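Local coordinates for uncharacterized protein (Legionella longbeachae NSW150, PDB 4JZA) that removes phosphate from phosphoinositide lipids, probably as a phosphatidylinositol-3-phosphatase, and may thereby alter the lipid metabolism of the host cell, at residues L128-E133 with D653-N658; Y135-E140 with S339-T344; E198-Y203 with T282-F287. One frame throughout, in Å; residues are numbered along the deposited sequence.

Overall arrangement
From the N terminus, helix 122-140 supplies first 128-133 and then 135-140. Next come 198-203 and 282-287, whose pairing in interaction 3 closes the innermost loop among helices. The chain returns at 339-344 to close interaction 2 in the loop that leads to strand 352-359 of the large mixed sheet, and much later 653-658, following helix 643-652, closes interaction 1 around both. Interactions 1 and 2 touch, since Arg341 reaches Asn130 and Glu133 on the shared helix. Interaction 3 lies apart, its centre about 36 Å and about 34 Å from the centres of interactions 1 and 2.

Interaction 1. Residues L128-E133 with D653-N658; sequences LLNEAE and DNEVKN
Beginning at Asp653, just past helix 643-652, the loop is anchored from outside the contact: OD1 forms a salt bridge with Arg649, and the backbone O accepts from Arg48. Asn654 contributes its carbonyl, with O lying 3.8 Å from Asn130 OD1 on the flank of helix 122-140. Glu655 sets off away from that helix, but a bend at chi2 (-82°) folds the chain back, and OE2 comes to 2.7 Å from Asn130 ND2 with the carboxylate and amide planes nearly parallel. Val656 carries the clearest bond. Its N donates to Asn130 OD1 at 3.1 Å, almost straight at 171°, although the donor stands well above the carbonyl plane (53° out of it). The valine methyls pack beside this bond, CG2 3.8 Å from Asn130 CB and CG1 4.2 Å from Leu129 CD2, with Thr106 of helix 95-116 touching the same side chain. Asn658 N bonds back to Glu655 O at 2.9 Å.

Asn130 OD1 is gripped twice, by Val656 N and by the guanidinium of Arg341, which also meets Glu133 OE2 in a salt bridge while Ser51 and Arg48 hold OE1. One helix asparagine ties the loop to the buried side of helix 122-140 by a side-chain-to-backbone bond. Two donors on one buried oxygen fix the rotation of the amide, and the arginine would be expected to polarise the carbonyl and temper the charge of Glu133.

Interaction 2. Residues Y135-E140 with S339-T344; sequences YALMGE and SSRHRT
A type I beta turn from Ser339 to His342, tightened by an ST turn in which Ser339 OG accepts from Arg341 N at 3.1 Å, presents a histidine to the C-terminal part of helix 122-140. How a ring can be met by a single atom is best seen by following Tyr135 outward. Its CB leaves the helix on the side away from the turn, and the first torsion, with CG anti to the carbonyl carbon (chi1 -79°), brings the ring across so that one face meets His342. CG and CD2 are the more distant ring atoms, each 3.9 Å from His342 CE1. CE1 of Tyr135 comes closer to the same imidazole carbon, and CZ closer still, at 3.3 Å from His342 CE1. His342 CE1 accordingly stands over the centre of the phenol ring. The two planes are inclined at 56°, which makes the pair neither a parallel stack nor a T-shaped one. At the tip, Tyr135 OH is hydrogen-bonded to Gln317 OE1 of helix 315-325, an oxygen that Thr344 OG1 also binds, so helix and loop share one glutamine.

His342 reaches this position with CG anti to its backbone N (chi1 -170°). Met138, a selenomethionine here, bends at chi3 and brings SE obliquely against the imidazole, 4.8 Å from its centroid, so two side chains of one helix converge on His342. These contacts seat the loop before strand 352-359 on the buried face of the helix, with Val324 against Met138 and Leu321 against Tyr135, both from helix 315-325. Arg341, the residue before His342, binds Asn130 OD1 through NH1, and Glu133 and Asn612 O through NH2, and Leu137 CD1 lies at the edge of its guanidinium, near its plane, 3.9 Å from that same NH2.

Interaction 3. Residues E198-Y203 with T282-F287; sequences EYQHAY and TQFKKF
Helices 198-203 and 282-287 cross at -58° with their axes 11.6 Å apart, a spacing wide enough for large side chains to lie between them, and approach most nearly where Gln200 CA and Phe284 CA are 7.6 Å apart. Phe284 lies between the two helices. With CG anti to its backbone N, it extends toward the opposite helix and is met by two tyrosines one helical turn apart. Tyr199, its CG in the crowded position between backbone N and carbonyl carbon, turns an edge to the phenylalanine face, with ring planes at 75°; its CE2 also touches Phe284 CB at 4.0 Å. Against Tyr203 the roles are reversed: Phe284 puts its own edge to the tyrosine face, planes at 78°, with Phe284 CE2 3.7 Å from Tyr203 CD2. Gln200 threads between, CG lying against Phe284 CD1 at 3.6 Å and over one face of Tyr199, while its extended chain carries OE1 to 3.1 Å from Phe284 CD1 and 3.6 Å from Phe287 CD2, over one face of the latter ring.

Outside the pair, Phe221 adds another edge-to-face contact to Phe284, and Asp220 holds Tyr203 OH, so helix 214-234 covers part of the cluster and helix 261-270, with His262, another part. The whole is an aromatic cluster built from T-shaped pairs, wedged between crossing helices in the all-helical region that includes the phosphoinositide phosphatase insertion domain.

Interaction 1. Residues L128-E133 with D653-N658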
# COMPACT_ATOMS: atom_id res chain seq x y z
N LEU A 128 7.43 -3.72 -3.81
CA LEU A 128 7.51 -5.03 -3.14
C LEU A 128 7.43 -4.93 -1.60
O LEU A 128 6.59 -5.61 -0.98
CB LEU A 128 8.78 -5.78 -3.50
CG LEU A 128 8.81 -6.41 -4.87
CD1 LEU A 128 10.20 -6.96 -5.14
CD2 LEU A 128 7.79 -7.52 -5.01
N LEU A 129 8.26 -4.06 -1.02
CA LEU A 129 8.17 -3.77 0.44
C LEU A 129 6.79 -3.22 0.91
O LEU A 129 6.21 -3.68 1.90
CB LEU A 129 9.25 -2.77 0.81
CG LEU A 129 9.47 -2.53 2.31
CD1 LEU A 129 9.74 -3.81 3.05
CD2 LEU A 129 10.58 -1.53 2.58
N ASN A 130 6.28 -2.25 0.17
CA ASN A 130 5.07 -1.53 0.52
C ASN A 130 3.93 -2.48 0.57
O ASN A 130 3.14 -2.45 1.49
CB ASN A 130 4.80 -0.45 -0.52
CG ASN A 130 3.63 0.45 -0.15
OD1 ASN A 130 3.63 1.08 0.90
ND2 ASN A 130 2.63 0.53 -1.04
N GLU A 131 3.87 -3.35 -0.43
CA GLU A 131 2.76 -4.36 -0.59
C GLU A 131 2.95 -5.57 0.30
O GLU A 131 1.99 -6.09 0.85
CB GLU A 131 2.52 -4.75 -2.08
CG GLU A 131 1.97 -3.57 -2.88
CD GLU A 131 2.04 -3.71 -4.39
OE1 GLU A 131 1.60 -4.72 -4.98
OE2 GLU A 131 2.52 -2.79 -5.03
N ALA A 132 4.18 -5.99 0.50
CA ALA A 132 4.43 -7.01 1.52
C ALA A 132 3.96 -6.55 2.89
O ALA A 132 3.40 -7.32 3.62
CB ALA A 132 5.90 -7.41 1.58
N GLU A 133 4.16 -5.30 3.25
CA GLU A 133 3.68 -4.86 4.55
C GLU A 133 2.15 -4.97 4.66
O GLU A 133 1.63 -5.34 5.70
CB GLU A 133 4.09 -3.42 4.80
CG GLU A 133 3.85 -3.00 6.24
CD GLU A 133 3.84 -1.49 6.46
OE1 GLU A 133 4.01 -1.15 7.63
OE2 GLU A 133 3.65 -0.68 5.51
N ASP A 653 3.90 9.00 5.65
CA ASP A 653 4.77 7.83 5.85
C ASP A 653 4.11 6.47 5.66
O ASP A 653 4.76 5.45 5.84
CB ASP A 653 5.34 7.79 7.30
CG ASP A 653 6.46 8.84 7.59
OD1 ASP A 653 6.96 9.54 6.65
OD2 ASP A 653 6.82 8.96 8.81
N ASN A 654 2.82 6.41 5.33
CA ASN A 654 2.16 5.15 5.23
C ASN A 654 2.56 4.46 3.95
O ASN A 654 2.65 3.24 3.93
CB ASN A 654 0.67 5.31 5.25
CG ASN A 654 0.17 6.04 4.05
OD1 ASN A 654 0.74 7.04 3.66
ND2 ASN A 654 -0.87 5.57 3.47
N GLU A 655 2.79 5.23 2.90
CA GLU A 655 3.25 4.69 1.58
C GLU A 655 4.84 4.71 1.61
O GLU A 655 5.45 5.75 1.89
CB GLU A 655 2.66 5.52 0.41
CG GLU A 655 1.26 5.16 -0.11
CD GLU A 655 1.28 3.97 -1.10
OE1 GLU A 655 0.33 3.71 -1.84
OE2 GLU A 655 2.26 3.21 -1.19
N VAL A 656 5.51 3.56 1.38
CA VAL A 656 6.98 3.52 1.41
C VAL A 656 7.59 4.56 0.45
O VAL A 656 8.54 5.26 0.80
CB VAL A 656 7.51 2.13 1.09
CG1 VAL A 656 9.01 2.05 1.11
CG2 VAL A 656 7.03 1.15 2.11
N LYS A 657 7.00 4.71 -0.73
CA LYS A 657 7.53 5.67 -1.69
C LYS A 657 7.48 7.07 -1.14
O LYS A 657 8.29 7.87 -1.52
CB LYS A 657 6.84 5.63 -3.03
CG LYS A 657 5.39 6.02 -3.04
CD LYS A 657 4.86 5.77 -4.46
CE LYS A 657 3.76 6.73 -4.92
NZ LYS A 657 2.40 6.35 -4.45
N ASN A 658 6.56 7.37 -0.24
CA ASN A 658 6.47 8.72 0.27
C ASN A 658 7.29 8.96 1.51
O ASN A 658 7.27 10.06 2.05
CB ASN A 658 5.05 9.16 0.51
CG ASN A 658 4.24 9.20 -0.75
OD1 ASN A 658 4.72 9.33 -1.86
ND2 ASN A 658 3.00 9.05 -0.57

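Interaction 2. Residues Y135-E140 with S339-T344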
# COMPACT_ATOMS: atom_id res chain seq x y z
N TYR A 135 -0.01 -7.05 3.08
CA TYR A 135 -0.37 -8.46 3.26
C TYR A 135 0.12 -8.96 4.63
O TYR A 135 -0.62 -9.70 5.29
CB TYR A 135 0.16 -9.35 2.13
CG TYR A 135 -0.68 -9.29 0.90
CD1 TYR A 135 -0.43 -8.36 -0.07
CD2 TYR A 135 -1.70 -10.20 0.68
CE1 TYR A 135 -1.20 -8.29 -1.21
CE2 TYR A 135 -2.48 -10.14 -0.46
CZ TYR A 135 -2.21 -9.17 -1.38
OH TYR A 135 -2.96 -9.06 -2.50
N ALA A 136 1.28 -8.53 5.12
CA ALA A 136 1.63 -8.92 6.51
C ALA A 136 0.59 -8.47 7.52
O ALA A 136 0.27 -9.20 8.48
CB ALA A 136 2.99 -8.38 6.98
N LEU A 137 0.07 -7.25 7.30
CA LEU A 137 -0.95 -6.68 8.18
C LEU A 137 -2.33 -7.37 8.05
O LEU A 137 -3.01 -7.54 9.07
CB LEU A 137 -1.11 -5.18 7.93
CG LEU A 137 0.08 -4.32 8.33
CD1 LEU A 137 -0.11 -2.92 7.75
CD2 LEU A 137 0.31 -4.27 9.84
N MSE A 138 -2.73 -7.73 6.83
CA MSE A 138 -3.97 -8.45 6.62
C MSE A 138 -3.94 -9.73 7.42
O MSE A 138 -4.87 -10.06 8.17
CB MSE A 138 -4.07 -8.76 5.16
CG MSE A 138 -5.46 -9.23 4.84
SE MSE A 138 -5.68 -9.53 2.93
CE MSE A 138 -4.56 -11.13 2.64
N GLY A 139 -2.84 -10.46 7.31
CA GLY A 139 -2.66 -11.75 7.97
C GLY A 139 -2.77 -11.65 9.48
O GLY A 139 -3.31 -12.53 10.11
N GLU A 140 -2.32 -10.54 10.04
CA GLU A 140 -2.19 -10.36 11.46
C GLU A 140 -3.54 -9.98 12.06
O GLU A 140 -3.77 -10.24 13.22
CB GLU A 140 -1.20 -9.22 11.73
CG GLU A 140 -0.19 -9.45 12.85
CD GLU A 140 0.75 -8.23 13.07
OE1 GLU A 140 0.28 -7.07 13.17
OE2 GLU A 140 2.00 -8.42 13.13
N SER A 339 -5.65 -3.16 5.17
CA SER A 339 -5.12 -1.83 5.17
C SER A 339 -5.75 -0.95 4.08
O SER A 339 -6.04 -1.39 2.98
CB SER A 339 -3.61 -1.93 4.91
OG SER A 339 -3.06 -0.68 4.46
N SER A 340 -5.88 0.33 4.41
CA SER A 340 -6.36 1.36 3.51
C SER A 340 -5.61 1.40 2.17
O SER A 340 -6.14 1.86 1.14
CB SER A 340 -6.28 2.74 4.21
OG SER A 340 -4.96 3.28 4.17
N ARG A 341 -4.35 0.97 2.13
CA ARG A 341 -3.60 1.07 0.86
C ARG A 341 -3.86 -0.12 -0.04
O ARG A 341 -3.41 -0.17 -1.17
CB ARG A 341 -2.12 1.07 1.11
CG ARG A 341 -1.58 2.27 1.83
CD ARG A 341 -0.15 1.92 2.27
NE ARG A 341 -0.10 1.10 3.47
CZ ARG A 341 0.94 0.40 3.85
NH1 ARG A 341 2.06 0.37 3.14
NH2 ARG A 341 0.86 -0.30 4.96
N HIS A 342 -4.57 -1.10 0.50
CA HIS A 342 -4.63 -2.40 -0.05
C HIS A 342 -5.94 -2.52 -0.81
O HIS A 342 -6.88 -3.14 -0.34
CB HIS A 342 -4.55 -3.45 1.07
CG HIS A 342 -4.37 -4.83 0.55
ND1 HIS A 342 -3.80 -5.83 1.26
CD2 HIS A 342 -4.71 -5.38 -0.62
CE1 HIS A 342 -3.73 -6.92 0.52
NE2 HIS A 342 -4.32 -6.68 -0.61
N ARG A 343 -5.95 -1.99 -2.03
CA ARG A 343 -7.20 -1.96 -2.80
C ARG A 343 -7.23 -2.84 -4.05
O ARG A 343 -7.93 -2.53 -5.03
CB ARG A 343 -7.49 -0.49 -3.11
CG ARG A 343 -7.30 0.36 -1.87
CD ARG A 343 -8.38 0.01 -0.85
NE ARG A 343 -9.55 0.76 -1.23
CZ ARG A 343 -10.63 0.24 -1.73
NH1 ARG A 343 -10.74 -1.05 -1.82
NH2 ARG A 343 -11.61 1.01 -2.10
N THR A 344 -6.46 -3.95 -3.99
CA THR A 344 -6.35 -4.91 -5.07
C THR A 344 -7.27 -6.14 -4.91
O THR A 344 -7.40 -6.95 -5.84
CB THR A 344 -4.91 -5.40 -5.20
OG1 THR A 344 -4.44 -5.88 -3.95
CG2 THR A 344 -4.03 -4.30 -5.64

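Interaction 3. Residues E198-Y203 with T282-F287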
# COMPACT_ATOMS: atom_id res chain seq x y z
N GLU A 198 -9.03 -6.13 -23.71
CA GLU A 198 -10.11 -6.33 -22.75
C GLU A 198 -11.09 -7.39 -23.22
O GLU A 198 -11.48 -8.22 -22.43
CB GLU A 198 -10.85 -5.00 -22.38
CG GLU A 198 -11.85 -5.14 -21.21
CD GLU A 198 -12.61 -3.83 -20.82
OE1 GLU A 198 -13.70 -3.92 -20.16
OE2 GLU A 198 -12.13 -2.72 -21.15
N TYR A 199 -11.50 -7.37 -24.49
CA TYR A 199 -12.56 -8.32 -24.93
C TYR A 199 -12.06 -9.77 -24.90
O TYR A 199 -12.81 -10.72 -24.65
CB TYR A 199 -13.17 -7.95 -26.31
CG TYR A 199 -12.25 -8.23 -27.45
CD1 TYR A 199 -11.19 -7.39 -27.71
CD2 TYR A 199 -12.42 -9.35 -28.29
CE1 TYR A 199 -10.31 -7.63 -28.75
CE2 TYR A 199 -11.54 -9.59 -29.35
CZ TYR A 199 -10.48 -8.70 -29.58
OH TYR A 199 -9.54 -8.83 -30.59
N GLN A 200 -10.78 -9.93 -25.13
CA GLN A 200 -10.22 -11.26 -25.19
C GLN A 200 -10.08 -11.77 -23.77
O GLN A 200 -10.33 -12.94 -23.52
CB GLN A 200 -8.86 -11.26 -25.91
CG GLN A 200 -8.90 -10.82 -27.38
CD GLN A 200 -7.50 -10.74 -27.99
OE1 GLN A 200 -6.93 -11.74 -28.34
NE2 GLN A 200 -6.96 -9.57 -28.09
N HIS A 201 -9.68 -10.88 -22.86
CA HIS A 201 -9.64 -11.19 -21.42
C HIS A 201 -11.01 -11.66 -20.95
O HIS A 201 -11.10 -12.63 -20.18
CB HIS A 201 -9.20 -9.97 -20.60
CG HIS A 201 -8.56 -10.29 -19.27
ND1 HIS A 201 -7.28 -10.79 -19.16
CD2 HIS A 201 -9.01 -10.15 -18.01
CE1 HIS A 201 -6.96 -10.94 -17.89
NE2 HIS A 201 -8.00 -10.58 -17.17
N ALA A 202 -12.07 -10.99 -21.40
CA ALA A 202 -13.38 -11.43 -21.00
C ALA A 202 -13.68 -12.84 -21.55
O ALA A 202 -14.31 -13.68 -20.85
CB ALA A 202 -14.45 -10.46 -21.44
N TYR A 203 -13.24 -13.10 -22.79
CA TYR A 203 -13.51 -14.40 -23.43
C TYR A 203 -13.00 -15.53 -22.55
O TYR A 203 -13.76 -16.36 -22.12
CB TYR A 203 -12.91 -14.49 -24.84
CG TYR A 203 -13.26 -15.77 -25.58
CD1 TYR A 203 -14.48 -15.89 -26.21
CD2 TYR A 203 -12.40 -16.82 -25.67
CE1 TYR A 203 -14.84 -17.02 -26.89
CE2 TYR A 203 -12.76 -17.97 -26.34
CZ TYR A 203 -13.98 -18.07 -26.96
OH TYR A 203 -14.42 -19.20 -27.64
N THR A 282 -12.27 -10.78 -36.46
CA THR A 282 -11.44 -11.58 -37.38
C THR A 282 -9.97 -11.54 -36.93
O THR A 282 -9.18 -12.41 -37.26
CB THR A 282 -11.66 -11.27 -38.90
OG1 THR A 282 -11.45 -9.88 -39.15
CG2 THR A 282 -13.12 -11.76 -39.41
N GLN A 283 -9.66 -10.57 -36.10
CA GLN A 283 -8.35 -10.48 -35.45
C GLN A 283 -8.17 -11.44 -34.26
O GLN A 283 -7.04 -11.84 -33.96
CB GLN A 283 -8.22 -9.05 -34.99
CG GLN A 283 -6.96 -8.69 -34.24
CD GLN A 283 -7.12 -7.32 -33.64
OE1 GLN A 283 -7.32 -7.17 -32.42
NE2 GLN A 283 -7.17 -6.29 -34.51
N PHE A 284 -9.26 -11.82 -33.60
CA PHE A 284 -9.23 -12.84 -32.54
C PHE A 284 -9.14 -14.26 -33.14
O PHE A 284 -8.33 -15.06 -32.67
CB PHE A 284 -10.45 -12.70 -31.58
CG PHE A 284 -10.33 -13.50 -30.30
CD1 PHE A 284 -9.12 -13.61 -29.61
CD2 PHE A 284 -11.44 -14.13 -29.76
CE1 PHE A 284 -9.00 -14.33 -28.44
CE2 PHE A 284 -11.34 -14.85 -28.57
CZ PHE A 284 -10.12 -14.96 -27.91
N LYS A 285 -9.93 -14.54 -34.19
CA LYS A 285 -9.84 -15.79 -34.99
C LYS A 285 -8.39 -16.06 -35.36
O LYS A 285 -7.90 -17.17 -35.20
CB LYS A 285 -10.69 -15.72 -36.28
CG LYS A 285 -10.81 -17.00 -37.11
CD LYS A 285 -10.93 -16.68 -38.61
CE LYS A 285 -11.53 -17.79 -39.49
NZ LYS A 285 -12.62 -18.59 -38.86
N LYS A 286 -7.74 -15.01 -35.84
CA LYS A 286 -6.35 -15.07 -36.25
C LYS A 286 -5.44 -15.29 -35.05
O LYS A 286 -4.49 -16.05 -35.12
CB LYS A 286 -5.95 -13.81 -37.00
CG LYS A 286 -4.99 -14.02 -38.16
CD LYS A 286 -3.53 -13.76 -37.78
CE LYS A 286 -3.21 -12.28 -37.60
NZ LYS A 286 -3.26 -11.51 -38.88
N PHE A 287 -5.74 -14.63 -33.93
CA PHE A 287 -4.93 -14.81 -32.73
C PHE A 287 -4.91 -16.27 -32.26
O PHE A 287 -3.86 -16.83 -31.96
CB PHE A 287 -5.48 -13.94 -31.60
CG PHE A 287 -4.80 -14.15 -30.26
CD1 PHE A 287 -3.57 -13.60 -30.01
CD2 PHE A 287 -5.43 -14.90 -29.24
CE1 PHE A 287 -2.97 -13.79 -28.77
CE2 PHE A 287 -4.82 -15.10 -28.02
CZ PHE A 287 -3.59 -14.53 -27.77